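Local coordinates for protein SAR-endolysin (Enterobacteria phage P1, PDB 1XJU) that hydrolyses the glycan strands of host peptidoglycan as a lysozyme once released from the inner membrane, helping to lyse the bacterium and free phage particles, at residues A[125-129]-A[142-146]. Numbering follows the deposited sequence.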
ATOM      1  N   LEU A 125      -8.627   1.592   3.898  1.00  8.77           N
ATOM      2  CA  LEU A 125      -7.698   0.776   3.119  1.00  9.65           C
ATOM      3  C   LEU A 125      -8.383   0.252   1.858  1.00  9.86           C
ATOM      4  O   LEU A 125      -7.754   0.250   0.787  1.00 10.03           O
ATOM      5  CB  LEU A 125      -7.091  -0.340   4.001  1.00  8.86           C
ATOM      6  CG  LEU A 125      -5.884   0.183   4.806  1.00  8.53           C
ATOM      7  CD1 LEU A 125      -5.587  -0.735   5.932  1.00  9.05           C
ATOM      8  CD2 LEU A 125      -4.663   0.298   3.904  1.00  9.14           C
ATOM      9  N   PRO A 126      -9.627  -0.234   1.916  1.00 10.89           N
ATOM     10  CA  PRO A 126     -10.263  -0.724   0.683  1.00 12.39           C
ATOM     11  C   PRO A 126     -10.599   0.356  -0.320  1.00 11.20           C
ATOM     12  O   PRO A 126     -11.216   0.020  -1.389  1.00 13.28           O
ATOM     13  CB  PRO A 126     -11.503  -1.510   1.193  1.00 13.10           C
ATOM     14  CG  PRO A 126     -11.110  -1.828   2.620  1.00 12.51           C
ATOM     15  CD  PRO A 126     -10.420  -0.592   3.117  1.00 11.38           C
ATOM     16  N   ASP A 127     -10.179   1.584  -0.161  1.00 11.76           N
ATOM     17  CA  ASP A 127     -10.307   2.618  -1.183  1.00 13.14           C
ATOM     18  C   ASP A 127      -9.243   2.451  -2.268  1.00 13.99           C
ATOM     19  O   ASP A 127      -9.277   3.211  -3.273  1.00 17.88           O
ATOM     20  CB  ASP A 127     -10.126   4.046  -0.645  1.00 12.86           C
ATOM     21  CG  ASP A 127     -11.195   4.460   0.317  1.00 13.12           C
ATOM     22  OD1 ASP A 127     -12.247   3.739   0.391  1.00 16.18           O
ATOM     23  OD2 ASP A 127     -11.054   5.532   0.895  1.00 13.03           O
ATOM     24  N   PHE A 128      -8.293   1.535  -2.095  1.00 12.22           N
ATOM     25  CA  PHE A 128      -7.167   1.430  -3.036  1.00 11.88           C
ATOM     26  C   PHE A 128      -7.113   0.063  -3.683  1.00 11.48           C
ATOM     27  O   PHE A 128      -6.343  -0.794  -3.267  1.00 11.22           O
ATOM     28  CB  PHE A 128      -5.847   1.773  -2.314  1.00 12.02           C
ATOM     29  CG  PHE A 128      -5.890   3.135  -1.684  1.00 12.00           C
ATOM     30  CD1 PHE A 128      -6.377   3.292  -0.387  1.00 11.98           C
ATOM     31  CD2 PHE A 128      -5.624   4.276  -2.432  1.00 11.98           C
ATOM     32  CE1 PHE A 128      -6.573   4.574   0.108  1.00 11.38           C
ATOM     33  CE2 PHE A 128      -5.795   5.514  -1.931  1.00 12.86           C
ATOM     34  CZ  PHE A 128      -6.279   5.654  -0.660  1.00 12.96           C
ATOM     35  N   VAL A 129      -7.965  -0.154  -4.665  1.00 11.83           N
ATOM     36  CA  VAL A 129      -8.120  -1.452  -5.269  1.00 12.73           C
ATOM     37  C   VAL A 129      -7.955  -1.422  -6.773  1.00 13.44           C
ATOM     38  O   VAL A 129      -8.271  -2.424  -7.449  1.00 14.61           O
ATOM     39  CB  VAL A 129      -9.486  -2.104  -4.862  1.00 14.60           C
ATOM     40  CG1 VAL A 129      -9.520  -2.295  -3.370  1.00 14.56           C
ATOM     41  CG2 VAL A 129     -10.659  -1.276  -5.374  1.00 16.92           C
ATOM     42  N   ARG A 142      -6.636  -8.057  -0.626  1.00 10.64           N
ATOM     43  CA  ARG A 142      -5.448  -7.578   0.063  1.00 10.92           C
ATOM     44  C   ARG A 142      -5.817  -6.456   1.004  1.00 10.36           C
ATOM     45  O   ARG A 142      -5.361  -6.486   2.153  1.00 10.24           O
ATOM     46  CB  ARG A 142      -4.430  -7.168  -0.991  1.00 10.46           C
ATOM     47  CG  ARG A 142      -3.174  -6.561  -0.471  1.00 10.66           C
ATOM     48  CD  ARG A 142      -2.419  -7.428   0.493  1.00 10.44           C
ATOM     49  NE  ARG A 142      -1.092  -6.804   0.816  1.00 10.47           N
ATOM     50  CZ  ARG A 142       0.055  -6.970   0.156  1.00  9.79           C
ATOM     51  NH1 ARG A 142       0.136  -7.917  -0.789  1.00 10.12           N
ATOM     52  NH2 ARG A 142       1.162  -6.328   0.506  1.00  9.89           N
ATOM     53  N   ARG A 143      -6.503  -5.455   0.510  1.00  9.98           N
ATOM     54  CA  ARG A 143      -6.882  -4.306   1.356  1.00  9.90           C
ATOM     55  C   ARG A 143      -7.724  -4.738   2.544  1.00 10.35           C
ATOM     56  O   ARG A 143      -7.574  -4.200   3.651  1.00  9.82           O
ATOM     57  CB  ARG A 143      -7.612  -3.264   0.562  1.00 10.09           C
ATOM     58  CG  ARG A 143      -6.783  -2.548  -0.517  1.00  9.67           C
ATOM     59  CD  ARG A 143      -5.634  -1.718  -0.050  1.00  9.30           C
ATOM     60  NE  ARG A 143      -4.396  -2.441   0.087  1.00  9.54           N
ATOM     61  CZ  ARG A 143      -3.597  -2.728  -0.941  1.00 10.09           C
ATOM     62  NH1 ARG A 143      -2.449  -3.307  -0.728  1.00  9.37           N
ATOM     63  NH2 ARG A 143      -3.987  -2.447  -2.180  1.00 10.60           N
ATOM     64  N   GLU A 144      -8.624  -5.688   2.342  1.00 10.22           N
ATOM     65  CA  GLU A 144      -9.482  -6.149   3.457  1.00 11.06           C
ATOM     66  C   GLU A 144      -8.689  -6.898   4.476  1.00 10.85           C
ATOM     67  O   GLU A 144      -8.891  -6.735   5.698  1.00 11.29           O
ATOM     68  CB  GLU A 144     -10.669  -6.946   2.912  1.00 11.54           C
ATOM     69  CG  GLU A 144     -11.589  -6.088   2.054  1.00 13.49           C
ATOM     70  CD  GLU A 144     -12.664  -6.843   1.298  1.00 15.57           C
ATOM     71  OE1 GLU A 144     -12.606  -8.084   1.307  1.00 18.43           O
ATOM     72  OE2 GLU A 144     -13.537  -6.171   0.663  1.00 17.81           O
ATOM     73  N   LYS A 145      -7.737  -7.699   4.071  1.00 10.80           N
ATOM     74  CA  LYS A 145      -6.887  -8.372   5.008  1.00 11.47           C
ATOM     75  C   LYS A 145      -5.989  -7.381   5.784  1.00 10.31           C
ATOM     76  O   LYS A 145      -5.825  -7.486   7.013  1.00 10.36           O
ATOM     77  CB  LYS A 145      -6.000  -9.410   4.321  1.00 11.89           C
ATOM     78  CG  LYS A 145      -6.753 -10.589   3.805  1.00 12.46           C
ATOM     79  CD  LYS A 145      -5.903 -11.570   3.095  1.00 15.92           C
ATOM     80  CE  LYS A 145      -6.775 -12.708   2.574  1.00 20.28           C
ATOM     81  NZ  LYS A 145      -7.441 -13.542   3.609  1.00 26.00           N
ATOM     82  N   GLU A 146      -5.442  -6.392   5.112  1.00  8.93           N
ATOM     83  CA  GLU A 146      -4.731  -5.342   5.810  1.00  8.75           C
ATOM     84  C   GLU A 146      -5.629  -4.621   6.797  1.00  8.84           C
ATOM     85  O   GLU A 146      -5.179  -4.324   7.932  1.00  9.42           O
ATOM     86  CB  GLU A 146      -4.130  -4.333   4.801  1.00  8.60           C
ATOM     87  CG  GLU A 146      -3.005  -4.864   3.941  1.00  9.01           C
ATOM     88  CD  GLU A 146      -2.718  -3.964   2.782  1.00  8.73           C
ATOM     89  OE1 GLU A 146      -1.733  -4.311   2.015  1.00  8.85           O
ATOM     90  OE2 GLU A 146      -3.482  -3.033   2.539  1.00  9.01           O
TER
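Start with R143, the buried arginine that joins the loop 125-129 to the helical turn 142-146. One hydrogen bond spans the gap, from R143 NH2 to F128 O at 3.1 Å, with a nearly straight N-H...O angle of 158°. The side chain is folded at chi2 (-64°) and chi3 (88°), so its methylenes run along the loop before the guanidinium reaches the F128 carbonyl.

The same guanidinium is held from behind by its own helix. R143 NE meets E146 OE2 at 2.7 Å and R143 NH1 meets E146 OE1 at 3.0 Å, a bidentate salt bridge that leaves NH2 for the loop. R142 NE adds a second salt bridge to E146 OE1 at 2.8 Å, so one buried carboxylate serves two arginines. S83 and N87 of helix 75-88 tie into this network, S83 through E146 and R142, N87 through R143.

Apolar contacts line the R143 methylenes. P126 packs its CA 3.7 Å from R143 CB, where the backbones come closest (CA to CA 5.0 Å), while V129 CG1 sits 4.0 Å from R143 CG.

Two close carbon-to-oxygen contacts join them. R143 CD lies only 3.0 Å from L125 O, the carbonyl that also accepts the F128 amide in the 3-10 turn. L125 has its CA-to-CB bond toward the helix, with CD2 3.8 Å from E146 OE2, and its side chain also touches A84, I109 and C150.

What results is a buried arginine-glutamate network that holds R143 in place while its NH2 bonds to the loop carbonyl: in this mainly helical phage-lysozyme (glycosyl hydrolase 24) domain, the connection after helix 118-123 thus meets helix 137-151, about 11 Å from C23 (side chain to side chain with R143), an active-site residue tied up in a disulfide in this inactive form.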